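Side-chain contacts in Lmo0135 protein (Listeria monocytogenes EGD-e, PDB 5ISU), which serves as the substrate-binding protein of an ABC transporter, probably capturing peptides outside the cell for delivery to the membrane components: residues A[342-347]-A[355-360]; A[257-262]-A[291-296]; A[286-291]-A[463-468]; A[261-266]-A[278-283]; A[322-327]-A[361-366]. All blocks are in the same frame, centred on the assembly; numbering follows the deposited sequence.

Overall arrangement
All five contacts lie on the same side of the chain's centre, around a mixed sheet that includes strands 248-263, 462-475, 395-400 and 341-347. Contacts 2 and 3 almost coincide, with centres about 4 Å apart, because both pair helix 285-292 with neighbouring strands of that sheet. Contact 1 lies about 12 Å from contact 2, contact 4 about 11 Å from contact 1, and contact 5 about 11 Å from contact 4. Helix 351-365 links contacts 1 and 5, and strand 248-263 links contacts 2 and 4. Along the chain, contacts 1 and 5 are nested inside the long loop closed by contact 3, which ties late sequence to this sheet-and-helix layer.

Contact 1 (A[342-347]-A[355-360]); sequences LTVYYL and SIALYL
The carbonyl O of Tyr346, the residue whose ring packs on Ala357, accepts a hydrogen bond from the OG1 of Thr376 on the neighbouring parallel strand 370-376. Its phenol oxygen makes a weak bond to Glu354 OE2, at the near end of the helix that carries Ala357. The ring turns one face to Ala357 CB. The placement follows from chi1 of 60°, which sets CG between the backbone N and the carbonyl carbon. The methyl CB of Ala357 stands 3.6 Å above the ring plane, displaced toward the rim, and comes within 3.6 Å of Tyr346 CE1. The distance from Ala357 CB to the ring centroid is 4.0 Å, 26° off the normal, a CH-pi contact over the face. Two residues back on the strand, Val344 points the same way: its CG1 lies 4.3 Å from Ala357 CB, and its CG2 meets Leu360 CD1 at 4.5 Å. Alanine suits the middle of this helix face because its small side chain lets strand and helix approach with axes 9.6 Å apart, running nearly antiparallel at 168°. Branched Val344 and the longer Leu360 fill the layer beside it. Strand 341-347, helix 351-365 and strand 370-376 form a beta-alpha-beta unit, and this is its internal strand-to-helix packing. Since carbon meets carbon throughout, the interface is held by dispersion and by the exclusion of water; the Thr376 bond holds the strand backbone beside its neighbour, and the weak phenol bond can at most help orient the ring.

Contact 2 (A[257-262]-A[291-296]); sequences RLSYAT and AAYGSD
Ser259 OG and Tyr293 OH stand 3.9 Å apart, and a single water joins them, 2.7 Å from Ser259 OG and 2.7 Å from Tyr293 OH. The serine hydroxyl reaches the water because OG is anti to the backbone N (chi1 172°), which carries it toward the helix side of the strand. Tyr293 leaves helical geometry just after helix 285-292; its chi1 of -40° keeps CG beside the backbone N, and its ring projects toward the strand, with Ala292 CB lying over one face. Arg257 is extended from CG to NE, then turns at chi4, so that its NH2 comes to 4.1 Å from Tyr293 OH, near the plane of the guanidinium. Guanidinium and phenol ring stand almost perpendicular. The stronger partner of Arg257 is Asp468 on strand 462-475, which takes a salt bridge from NH2 and a weak hydrogen bond from the Tyr293 hydroxyl. Small Ser259 leaves room for the water, and long Arg257 and Tyr293 can reach one acidic group from different elements. This is the polar margin where a helix end meets the sheet of an alpha/beta lobe, as in periplasmic-binding-protein folds.

Contact 3 (A[286-291]-A[463-468]); sequences EEIIDA and YPISYD
A classic beta bulge in strand 462-475 meets helix 285-292 here, in an alpha/beta layer of the solute-binding fold: Ile465 and Ser466 both lie opposite Ser259 of the next strand. The bulge turns two consecutive residues toward the helix, so that Ile465 and Ser466 both point at it, where a regular strand would send neighbours to opposite sides. Helix and strand cross at -54°, with axes 8.5 Å apart. The closest meeting is between two branched methyls, Ile288 CG2 and Ile465 CG2, at 3.6 Å, and these two side chains cross at about a right angle. In each isoleucine CG2 is anti to the backbone N, which directs that methyl into the interface. The other branch of Ile288 ends in CD1, which comes obliquely to the Tyr463 ring, 4.1 Å from its CE2. Isoleucine suits the strand by its beta-branching; in the helix it is placed for its bulk and its two arms, which touch Ile465 and Tyr463. Farther along, Ile289 starts off to the side of the strand, yet its CD1 ends 4.0 Å from Ser466 CB. Small Ser466 lets that chain lie close, and its hydroxyl turns back to its own strand: with chi1 57°, Ser466 OG gives a 2.6 Å hydrogen bond to Asp468 OD1, which accepts through its syn lone pair, on the side of its other oxygen.

Contact 4 (A[261-266]-A[278-283]); sequences ATFNEN and ALSYAL
The Phe263 ring is approached obliquely by Leu279 and Ser280, two consecutive residues of helix 273-281 that meet the two atoms flanking CZ. Phe263 CE1 lies 3.8 Å from Leu279 CB and 3.8 Å from Leu279 CD1, and on the other side of CZ Phe263 CE2 comes to 4.1 Å of Ser280 OG. CG of Phe263 is anti to its carbonyl carbon (chi1 -62°), which swings the ring off the end of strand 248-263 toward the helix. Ile395 of the adjacent strand touches Phe263 as well. Leucine offers a flexible branched chain that can follow the aromatic rim; serine is small and hides its polarity, its hydroxyl being bonded to the carbonyl of Arg276, a turn earlier in the helix. Just past Phe263 the strand ends in an Asx turn, in which Asn266 N gives a 3.0 Å hydrogen bond to Asn264 OD1, from above the carbonyl plane. The amide of Asn264 is held further by Asn423 on its oxygen, and by the carbonyls of Tyr393 and Asn390 on its nitrogen. Asparagine fits because one amide both accepts and donates. Carbon-to-carbon packing of Phe263 on Leu279 thus joins strand end and helix, while buried polar groups beside it find hydrogen-bonding partners in the surrounding fold, which should keep a desolvated region from being costly.

Contact 5 (A[322-327]-A[361-366]); sequences QDIAKA and QQQYKE
This is a partly buried contact at the edge of the alpha/beta lobe, between the capped start of helix 324-334, with the residue before its cap, and the C-terminal part of helix 351-365. Ile324, in the first turn, carries it. Its CD1 touches both Glu366 OE2, at 3.5 Å, and Gln363 NE2, at 3.8 Å; the Ile324 side chain crosses each of theirs at about a right angle. The extended Glu366 (CG anti to the backbone N, chi1 -164°) lays its end against this methyl, an arrangement in which isoleucine supplies bulk and glutamate stays exposed to solvent, keeping its charge in water. Gln363 bends at chi2 (-55°), which brings its amide across to Gln322. The two amide nitrogens, Gln322 NE2 and Gln363 NE2, lie 3.4 Å apart and are both donors; their acceptor is the carbonyl of Ala282, which Gln363 NE2 hydrogen-bonds and Gln322 NE2 reaches by a weak bond. Glutamine suits both places, its long neutral amide reaching that carbonyl from loop and helix alike. Before Ile324, Asp323 is the N-cap: Lys326 N points to Asp323 OD1 at 3.0 Å with an N-H...O angle of 160°, meeting the oxygen from above the carboxylate plane.

Contact 1 (A[342-347]-A[355-360])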
# COMPACT_ATOMS: atom_id res chain seq x y z
N LEU A 342 19.29 -2.80 24.80
CA LEU A 342 18.37 -3.15 23.71
C LEU A 342 18.83 -2.55 22.40
O LEU A 342 19.52 -1.53 22.39
CB LEU A 342 16.95 -2.67 24.02
CG LEU A 342 16.26 -3.28 25.23
CD1 LEU A 342 14.87 -2.69 25.38
CD2 LEU A 342 16.20 -4.81 25.12
N THR A 343 18.44 -3.20 21.31
CA THR A 343 18.82 -2.77 19.97
C THR A 343 17.62 -2.34 19.13
O THR A 343 16.55 -2.97 19.16
CB THR A 343 19.56 -3.91 19.22
OG1 THR A 343 18.76 -5.10 19.22
CG2 THR A 343 20.90 -4.21 19.89
N VAL A 344 17.78 -1.23 18.41
CA VAL A 344 16.76 -0.75 17.47
C VAL A 344 17.36 -0.86 16.08
O VAL A 344 18.38 -0.25 15.78
CB VAL A 344 16.24 0.66 17.77
CG1 VAL A 344 17.38 1.68 17.90
CG2 VAL A 344 15.24 1.10 16.71
N TYR A 345 16.75 -1.69 15.24
CA TYR A 345 17.22 -1.90 13.87
C TYR A 345 16.33 -1.13 12.92
O TYR A 345 15.12 -1.21 13.01
CB TYR A 345 17.24 -3.40 13.51
CG TYR A 345 18.49 -4.17 13.94
CD1 TYR A 345 18.73 -4.49 15.28
CD2 TYR A 345 19.40 -4.63 12.98
CE1 TYR A 345 19.87 -5.20 15.66
CE2 TYR A 345 20.54 -5.34 13.35
CZ TYR A 345 20.77 -5.62 14.68
OH TYR A 345 21.90 -6.34 15.03
N TYR A 346 16.95 -0.41 12.00
CA TYR A 346 16.21 0.40 11.03
C TYR A 346 17.05 0.57 9.76
O TYR A 346 18.19 0.09 9.68
CB TYR A 346 15.84 1.74 11.68
CG TYR A 346 17.02 2.56 12.15
CD1 TYR A 346 17.62 2.32 13.38
CD2 TYR A 346 17.52 3.60 11.37
CE1 TYR A 346 18.71 3.06 13.81
CE2 TYR A 346 18.61 4.36 11.78
CZ TYR A 346 19.20 4.09 13.00
OH TYR A 346 20.27 4.84 13.40
N LEU A 347 16.47 1.23 8.76
CA LEU A 347 17.14 1.48 7.48
C LEU A 347 18.24 2.55 7.62
O LEU A 347 18.00 3.61 8.20
CB LEU A 347 16.11 1.92 6.44
CG LEU A 347 15.04 0.88 6.07
CD1 LEU A 347 13.85 1.52 5.37
CD2 LEU A 347 15.63 -0.23 5.22
N SER A 355 15.95 9.70 12.98
CA SER A 355 15.39 10.64 13.95
C SER A 355 14.45 9.95 14.93
O SER A 355 14.41 10.29 16.12
CB SER A 355 14.65 11.76 13.22
OG SER A 355 15.54 12.49 12.40
N ILE A 356 13.67 9.00 14.43
CA ILE A 356 12.75 8.23 15.27
C ILE A 356 13.58 7.41 16.25
O ILE A 356 13.28 7.38 17.44
CB ILE A 356 11.84 7.30 14.42
CG1 ILE A 356 10.84 8.15 13.62
CG2 ILE A 356 11.08 6.32 15.31
CD1 ILE A 356 10.07 7.38 12.57
N ALA A 357 14.63 6.79 15.74
CA ALA A 357 15.53 5.97 16.56
C ALA A 357 16.15 6.77 17.69
O ALA A 357 16.09 6.36 18.85
CB ALA A 357 16.61 5.34 15.70
N LEU A 358 16.70 7.93 17.38
CA LEU A 358 17.33 8.77 18.41
C LEU A 358 16.32 9.21 19.45
O LEU A 358 16.64 9.29 20.63
CB LEU A 358 18.02 9.99 17.80
CG LEU A 358 19.33 9.70 17.07
CD1 LEU A 358 19.76 10.89 16.21
CD2 LEU A 358 20.43 9.32 18.06
N TYR A 359 15.09 9.48 19.00
CA TYR A 359 14.05 9.87 19.93
C TYR A 359 13.76 8.72 20.91
O TYR A 359 13.64 8.93 22.11
CB TYR A 359 12.79 10.32 19.19
CG TYR A 359 11.69 10.71 20.13
CD1 TYR A 359 11.59 12.01 20.63
CD2 TYR A 359 10.76 9.78 20.54
CE1 TYR A 359 10.58 12.35 21.51
CE2 TYR A 359 9.76 10.12 21.41
CZ TYR A 359 9.67 11.40 21.88
OH TYR A 359 8.66 11.67 22.76
N LEU A 360 13.66 7.49 20.40
CA LEU A 360 13.44 6.33 21.28
C LEU A 360 14.61 6.17 22.27
O LEU A 360 14.41 5.96 23.47
CB LEU A 360 13.27 5.04 20.47
CG LEU A 360 12.18 4.97 19.39
CD1 LEU A 360 12.15 3.57 18.79
CD2 LEU A 360 10.82 5.33 19.94

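Contact 2 (A[257-262]-A[291-296])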
# COMPACT_ATOMS: atom_id res chain seq x y z
N ARG A 257 -0.37 4.89 4.93
CA ARG A 257 0.77 4.19 5.47
C ARG A 257 0.83 4.36 6.99
O ARG A 257 0.67 5.47 7.50
CB ARG A 257 2.06 4.71 4.86
CG ARG A 257 3.30 4.04 5.42
CD ARG A 257 4.56 4.50 4.71
NE ARG A 257 5.77 3.83 5.23
CZ ARG A 257 6.46 4.22 6.31
NH1 ARG A 257 7.55 3.54 6.67
NH2 ARG A 257 6.08 5.26 7.05
N LEU A 258 1.01 3.24 7.69
CA LEU A 258 1.25 3.28 9.11
C LEU A 258 2.77 3.14 9.33
O LEU A 258 3.40 2.25 8.79
CB LEU A 258 0.55 2.12 9.85
CG LEU A 258 1.03 1.97 11.31
CD1 LEU A 258 0.63 3.16 12.18
CD2 LEU A 258 0.57 0.67 11.95
N SER A 259 3.34 4.06 10.10
CA SER A 259 4.74 4.01 10.52
C SER A 259 4.65 3.47 11.94
O SER A 259 3.86 4.00 12.74
CB SER A 259 5.34 5.41 10.55
OG SER A 259 6.64 5.41 11.13
N TYR A 260 5.40 2.41 12.24
CA TYR A 260 5.35 1.81 13.56
C TYR A 260 6.63 1.14 13.99
O TYR A 260 7.52 0.92 13.19
CB TYR A 260 4.23 0.78 13.60
CG TYR A 260 4.45 -0.46 12.76
CD1 TYR A 260 4.34 -0.42 11.38
CD2 TYR A 260 4.77 -1.66 13.35
CE1 TYR A 260 4.55 -1.54 10.60
CE2 TYR A 260 4.96 -2.81 12.59
CZ TYR A 260 4.85 -2.75 11.21
OH TYR A 260 5.05 -3.87 10.44
N ALA A 261 6.71 0.83 15.28
CA ALA A 261 7.83 0.10 15.86
C ALA A 261 7.31 -1.26 16.32
O ALA A 261 6.23 -1.34 16.86
CB ALA A 261 8.39 0.85 17.03
N THR A 262 8.08 -2.31 16.09
CA THR A 262 7.71 -3.67 16.51
C THR A 262 8.55 -4.06 17.70
O THR A 262 9.70 -3.68 17.77
CB THR A 262 8.09 -4.70 15.44
OG1 THR A 262 9.51 -4.78 15.35
CG2 THR A 262 7.53 -4.34 14.08
N ALA A 291 10.03 15.33 15.06
CA ALA A 291 11.43 15.01 14.84
C ALA A 291 11.69 14.24 13.54
O ALA A 291 12.72 14.46 12.89
CB ALA A 291 12.00 14.24 16.03
N ALA A 292 10.77 13.36 13.16
CA ALA A 292 10.92 12.54 11.95
C ALA A 292 10.78 13.36 10.67
O ALA A 292 11.72 13.47 9.87
CB ALA A 292 9.92 11.40 11.96
N TYR A 293 9.59 13.91 10.48
CA TYR A 293 9.26 14.75 9.35
C TYR A 293 9.42 16.15 9.99
O TYR A 293 9.70 16.23 11.18
CB TYR A 293 7.85 14.40 8.85
CG TYR A 293 7.57 12.87 8.86
CD1 TYR A 293 8.04 12.02 7.84
CD2 TYR A 293 6.89 12.29 9.92
CE1 TYR A 293 7.81 10.63 7.89
CE2 TYR A 293 6.65 10.91 9.97
CZ TYR A 293 7.11 10.08 8.96
OH TYR A 293 6.86 8.69 9.06
N GLY A 294 9.28 17.23 9.24
CA GLY A 294 9.50 18.56 9.84
C GLY A 294 8.38 19.11 10.72
O GLY A 294 8.63 19.73 11.76
N SER A 295 7.15 18.89 10.28
CA SER A 295 5.97 19.40 10.95
C SER A 295 4.87 18.37 10.88
O SER A 295 5.05 17.28 10.32
CB SER A 295 5.51 20.64 10.21
OG SER A 295 5.15 20.31 8.88
N ASP A 296 3.70 18.74 11.39
CA ASP A 296 2.56 17.83 11.42
C ASP A 296 1.77 17.74 10.10
O ASP A 296 0.74 17.07 10.05
CB ASP A 296 1.60 18.19 12.56
CG ASP A 296 0.87 19.51 12.34
OD1 ASP A 296 1.43 20.42 11.69
OD2 ASP A 296 -0.28 19.62 12.82
O HOH W 1 6.71 8.00 11.71

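Contact 3 (A[286-291]-A[463-468])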
# COMPACT_ATOMS: atom_id res chain seq x y z
N GLU A 286 3.30 13.38 18.87
CA GLU A 286 3.53 14.70 18.23
C GLU A 286 5.01 15.04 18.17
O GLU A 286 5.47 15.63 17.21
CB GLU A 286 2.74 15.83 18.89
CG GLU A 286 1.24 15.67 18.72
CD GLU A 286 0.42 16.94 18.99
OE1 GLU A 286 -0.82 16.82 18.96
OE2 GLU A 286 1.00 18.05 19.21
N GLU A 287 5.74 14.63 19.20
CA GLU A 287 7.19 14.84 19.24
C GLU A 287 7.91 13.97 18.21
O GLU A 287 8.83 14.45 17.54
CB GLU A 287 7.76 14.56 20.64
CG GLU A 287 7.35 15.59 21.69
CD GLU A 287 8.02 15.39 23.05
OE1 GLU A 287 8.54 14.27 23.36
OE2 GLU A 287 8.01 16.35 23.83
N ILE A 288 7.51 12.70 18.07
CA ILE A 288 8.13 11.82 17.07
C ILE A 288 7.91 12.38 15.67
O ILE A 288 8.85 12.46 14.87
CB ILE A 288 7.57 10.39 17.11
CG1 ILE A 288 7.91 9.72 18.44
CG2 ILE A 288 8.17 9.57 15.97
CD1 ILE A 288 7.24 8.38 18.65
N ILE A 289 6.68 12.76 15.37
CA ILE A 289 6.32 13.34 14.07
C ILE A 289 7.16 14.59 13.84
O ILE A 289 7.75 14.76 12.78
CB ILE A 289 4.82 13.66 14.01
CG1 ILE A 289 4.02 12.35 13.90
CG2 ILE A 289 4.50 14.55 12.82
CD1 ILE A 289 2.53 12.51 14.09
N ASP A 290 7.21 15.44 14.86
CA ASP A 290 7.98 16.67 14.81
C ASP A 290 9.46 16.40 14.49
O ASP A 290 10.08 17.13 13.71
CB ASP A 290 7.88 17.41 16.16
CG ASP A 290 8.23 18.87 16.05
OD1 ASP A 290 7.74 19.52 15.11
OD2 ASP A 290 8.94 19.39 16.95
N ALA A 291 10.03 15.33 15.06
CA ALA A 291 11.43 15.01 14.84
C ALA A 291 11.69 14.24 13.54
O ALA A 291 12.72 14.46 12.89
CB ALA A 291 12.00 14.24 16.03
N TYR A 463 3.98 -0.47 18.46
CA TYR A 463 3.73 0.92 18.84
C TYR A 463 3.40 1.66 17.54
O TYR A 463 4.30 1.98 16.78
CB TYR A 463 4.94 1.57 19.54
CG TYR A 463 4.63 2.97 20.02
CD1 TYR A 463 4.03 3.18 21.25
CD2 TYR A 463 4.90 4.09 19.23
CE1 TYR A 463 3.72 4.45 21.69
CE2 TYR A 463 4.60 5.36 19.66
CZ TYR A 463 4.01 5.54 20.90
OH TYR A 463 3.70 6.81 21.37
N PRO A 464 2.10 1.86 17.24
CA PRO A 464 1.75 2.62 16.02
C PRO A 464 2.15 4.07 16.20
O PRO A 464 1.71 4.71 17.13
CB PRO A 464 0.22 2.49 15.92
CG PRO A 464 -0.17 1.45 16.94
CD PRO A 464 0.91 1.42 17.98
N ILE A 465 3.02 4.58 15.33
CA ILE A 465 3.51 5.94 15.46
C ILE A 465 2.62 6.95 14.75
O ILE A 465 2.08 7.85 15.37
CB ILE A 465 4.94 6.07 14.92
CG1 ILE A 465 5.90 5.14 15.66
CG2 ILE A 465 5.42 7.51 15.03
CD1 ILE A 465 7.27 5.05 15.02
N SER A 466 2.50 6.80 13.44
CA SER A 466 1.73 7.76 12.65
C SER A 466 1.15 7.23 11.36
O SER A 466 1.64 6.24 10.82
CB SER A 466 2.62 8.96 12.32
OG SER A 466 3.80 8.56 11.62
N TYR A 467 0.06 7.86 10.91
CA TYR A 467 -0.51 7.58 9.62
C TYR A 467 0.11 8.67 8.78
O TYR A 467 -0.12 9.86 9.02
CB TYR A 467 -2.04 7.64 9.60
CG TYR A 467 -2.65 6.78 10.67
CD1 TYR A 467 -2.29 5.43 10.78
CD2 TYR A 467 -3.60 7.28 11.55
CE1 TYR A 467 -2.82 4.62 11.76
CE2 TYR A 467 -4.15 6.46 12.53
CZ TYR A 467 -3.75 5.13 12.63
OH TYR A 467 -4.26 4.28 13.60
N ASP A 468 0.93 8.25 7.82
CA ASP A 468 1.71 9.16 6.99
C ASP A 468 1.06 9.69 5.71
O ASP A 468 0.20 9.06 5.10
CB ASP A 468 3.03 8.48 6.64
CG ASP A 468 3.92 8.26 7.86
OD1 ASP A 468 3.51 8.59 9.00
OD2 ASP A 468 5.05 7.76 7.66

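Contact 4 (A[261-266]-A[278-283])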
# COMPACT_ATOMS: atom_id res chain seq x y z
N ALA A 261 6.71 0.83 15.28
CA ALA A 261 7.83 0.10 15.86
C ALA A 261 7.31 -1.26 16.32
O ALA A 261 6.23 -1.34 16.86
CB ALA A 261 8.39 0.85 17.03
N THR A 262 8.08 -2.31 16.09
CA THR A 262 7.71 -3.67 16.51
C THR A 262 8.55 -4.06 17.70
O THR A 262 9.70 -3.68 17.77
CB THR A 262 8.09 -4.70 15.44
OG1 THR A 262 9.51 -4.78 15.35
CG2 THR A 262 7.53 -4.34 14.08
N PHE A 263 8.00 -4.85 18.62
CA PHE A 263 8.78 -5.35 19.78
C PHE A 263 9.01 -6.83 19.53
O PHE A 263 8.04 -7.59 19.44
CB PHE A 263 8.05 -5.13 21.10
CG PHE A 263 7.79 -3.67 21.42
CD1 PHE A 263 8.84 -2.82 21.70
CD2 PHE A 263 6.50 -3.18 21.51
CE1 PHE A 263 8.61 -1.49 22.01
CE2 PHE A 263 6.26 -1.85 21.83
CZ PHE A 263 7.32 -1.01 22.08
N ASN A 264 10.27 -7.23 19.37
CA ASN A 264 10.62 -8.63 19.04
C ASN A 264 10.48 -9.58 20.24
O ASN A 264 11.39 -9.68 21.06
CB ASN A 264 12.04 -8.73 18.50
CG ASN A 264 12.35 -10.08 17.85
OD1 ASN A 264 11.56 -11.02 17.93
ND2 ASN A 264 13.49 -10.16 17.17
N GLU A 265 9.36 -10.30 20.30
CA GLU A 265 9.12 -11.23 21.40
C GLU A 265 10.04 -12.47 21.41
O GLU A 265 9.94 -13.28 22.32
CB GLU A 265 7.65 -11.61 21.50
CG GLU A 265 6.78 -10.39 21.75
CD GLU A 265 5.32 -10.72 22.03
OE1 GLU A 265 5.02 -11.83 22.53
OE2 GLU A 265 4.47 -9.83 21.79
N ASN A 266 10.89 -12.64 20.40
CA ASN A 266 11.88 -13.73 20.43
C ASN A 266 12.97 -13.41 21.48
O ASN A 266 13.66 -14.32 21.95
CB ASN A 266 12.50 -14.01 19.05
CG ASN A 266 11.54 -14.71 18.10
OD1 ASN A 266 10.50 -15.24 18.51
ND2 ASN A 266 11.89 -14.73 16.81
N ALA A 278 5.80 -0.11 29.07
CA ALA A 278 6.74 0.91 29.54
C ALA A 278 7.37 1.65 28.35
O ALA A 278 7.50 2.87 28.38
CB ALA A 278 7.81 0.30 30.42
N LEU A 279 7.72 0.90 27.31
CA LEU A 279 8.36 1.44 26.11
C LEU A 279 7.38 2.18 25.19
O LEU A 279 7.79 2.74 24.16
CB LEU A 279 9.08 0.33 25.33
CG LEU A 279 10.17 -0.44 26.07
CD1 LEU A 279 10.67 -1.61 25.24
CD2 LEU A 279 11.34 0.46 26.49
N SER A 280 6.10 2.15 25.56
CA SER A 280 5.07 2.89 24.84
C SER A 280 4.81 4.19 25.61
O SER A 280 4.81 5.30 25.03
CB SER A 280 3.79 2.05 24.72
OG SER A 280 4.05 0.82 24.08
N TYR A 281 4.58 4.05 26.90
CA TYR A 281 4.35 5.21 27.78
C TYR A 281 5.50 6.21 27.81
O TYR A 281 5.31 7.35 28.22
CB TYR A 281 4.09 4.76 29.22
CG TYR A 281 2.68 4.31 29.52
CD1 TYR A 281 1.63 5.22 29.49
CD2 TYR A 281 2.42 3.00 29.94
CE1 TYR A 281 0.33 4.82 29.79
CE2 TYR A 281 1.13 2.61 30.27
CZ TYR A 281 0.09 3.52 30.19
OH TYR A 281 -1.18 3.13 30.50
N ALA A 282 6.71 5.79 27.45
CA ALA A 282 7.84 6.71 27.43
C ALA A 282 7.83 7.65 26.22
O ALA A 282 8.58 8.62 26.19
CB ALA A 282 9.15 5.92 27.45
N LEU A 283 6.95 7.39 25.26
CA LEU A 283 6.92 8.13 24.00
C LEU A 283 5.74 9.07 23.83
O LEU A 283 4.70 8.90 24.46
CB LEU A 283 6.92 7.12 22.85
CG LEU A 283 7.99 6.02 22.88
CD1 LEU A 283 7.76 5.02 21.76
CD2 LEU A 283 9.38 6.62 22.78

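Contact 5 (A[322-327]-A[361-366])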
# COMPACT_ATOMS: atom_id res chain seq x y z
N GLN A 322 2.00 9.63 26.74
CA GLN A 322 3.25 9.82 27.51
C GLN A 322 3.06 10.00 29.02
O GLN A 322 2.35 10.90 29.46
CB GLN A 322 4.08 10.97 26.95
CG GLN A 322 5.57 10.88 27.30
CD GLN A 322 6.36 12.05 26.73
OE1 GLN A 322 6.06 13.22 26.98
NE2 GLN A 322 7.41 11.74 25.97
N ASP A 323 3.69 9.09 29.77
CA ASP A 323 3.70 9.10 31.24
C ASP A 323 5.01 8.42 31.65
O ASP A 323 5.08 7.20 31.85
CB ASP A 323 2.48 8.37 31.80
CG ASP A 323 2.28 8.60 33.29
OD1 ASP A 323 3.25 8.94 34.03
OD2 ASP A 323 1.13 8.42 33.74
N ILE A 324 6.06 9.23 31.73
CA ILE A 324 7.38 8.75 32.10
C ILE A 324 7.39 8.17 33.52
O ILE A 324 8.05 7.15 33.76
CB ILE A 324 8.44 9.87 31.87
CG1 ILE A 324 8.59 10.08 30.35
CG2 ILE A 324 9.78 9.50 32.49
CD1 ILE A 324 9.35 11.33 29.95
N ALA A 325 6.64 8.78 34.43
CA ALA A 325 6.59 8.26 35.81
C ALA A 325 5.99 6.84 35.83
O ALA A 325 6.53 5.94 36.50
CB ALA A 325 5.81 9.20 36.73
N LYS A 326 4.90 6.64 35.09
CA LYS A 326 4.26 5.32 35.04
C LYS A 326 5.16 4.35 34.29
O LYS A 326 5.17 3.16 34.61
CB LYS A 326 2.89 5.39 34.37
CG LYS A 326 2.15 4.06 34.42
CD LYS A 326 0.76 4.18 33.85
CE LYS A 326 -0.02 2.88 34.04
NZ LYS A 326 -1.40 2.97 33.47
N ALA A 327 5.90 4.85 33.30
CA ALA A 327 6.83 4.02 32.56
C ALA A 327 7.89 3.47 33.48
O ALA A 327 8.27 2.30 33.36
CB ALA A 327 7.47 4.79 31.43
N GLN A 361 15.82 6.28 21.75
CA GLN A 361 17.04 6.18 22.58
C GLN A 361 17.00 7.20 23.70
O GLN A 361 17.22 6.87 24.88
CB GLN A 361 18.28 6.42 21.73
CG GLN A 361 19.59 6.20 22.46
CD GLN A 361 20.79 6.57 21.62
OE1 GLN A 361 20.78 7.59 20.91
NE2 GLN A 361 21.84 5.77 21.70
N GLN A 362 16.72 8.44 23.32
CA GLN A 362 16.60 9.57 24.24
C GLN A 362 15.53 9.28 25.30
O GLN A 362 15.79 9.41 26.49
CB GLN A 362 16.20 10.82 23.44
CG GLN A 362 16.12 12.13 24.22
CD GLN A 362 15.31 13.18 23.48
OE1 GLN A 362 14.12 12.98 23.19
NE2 GLN A 362 15.92 14.32 23.20
N GLN A 363 14.34 8.86 24.85
CA GLN A 363 13.21 8.62 25.76
C GLN A 363 13.41 7.42 26.63
O GLN A 363 12.96 7.42 27.78
CB GLN A 363 11.87 8.51 25.01
CG GLN A 363 11.45 9.82 24.35
CD GLN A 363 11.40 11.01 25.31
OE1 GLN A 363 12.04 12.03 25.08
NE2 GLN A 363 10.69 10.84 26.42
N TYR A 364 14.04 6.38 26.11
CA TYR A 364 14.30 5.19 26.92
C TYR A 364 15.39 5.47 27.95
O TYR A 364 15.30 4.98 29.07
CB TYR A 364 14.56 3.94 26.07
CG TYR A 364 13.39 3.55 25.17
CD1 TYR A 364 12.06 3.84 25.51
CD2 TYR A 364 13.60 2.80 24.02
CE1 TYR A 364 11.00 3.47 24.69
CE2 TYR A 364 12.54 2.40 23.21
CZ TYR A 364 11.25 2.75 23.55
OH TYR A 364 10.20 2.36 22.74
N LYS A 365 16.39 6.27 27.59
CA LYS A 365 17.41 6.66 28.57
C LYS A 365 16.75 7.22 29.82
O LYS A 365 17.10 6.83 30.93
CB LYS A 365 18.38 7.71 28.03
CG LYS A 365 19.56 7.17 27.24
CD LYS A 365 20.60 8.27 27.00
CE LYS A 365 21.82 7.73 26.27
NZ LYS A 365 22.87 8.77 26.05
N GLU A 366 15.77 8.11 29.62
CA GLU A 366 15.08 8.77 30.73
C GLU A 366 14.27 7.83 31.64
O GLU A 366 13.97 8.18 32.78
CB GLU A 366 14.21 9.92 30.22
CG GLU A 366 13.77 10.88 31.32
CD GLU A 366 13.02 12.09 30.81
OE1 GLU A 366 12.71 12.99 31.63
OE2 GLU A 366 12.73 12.16 29.60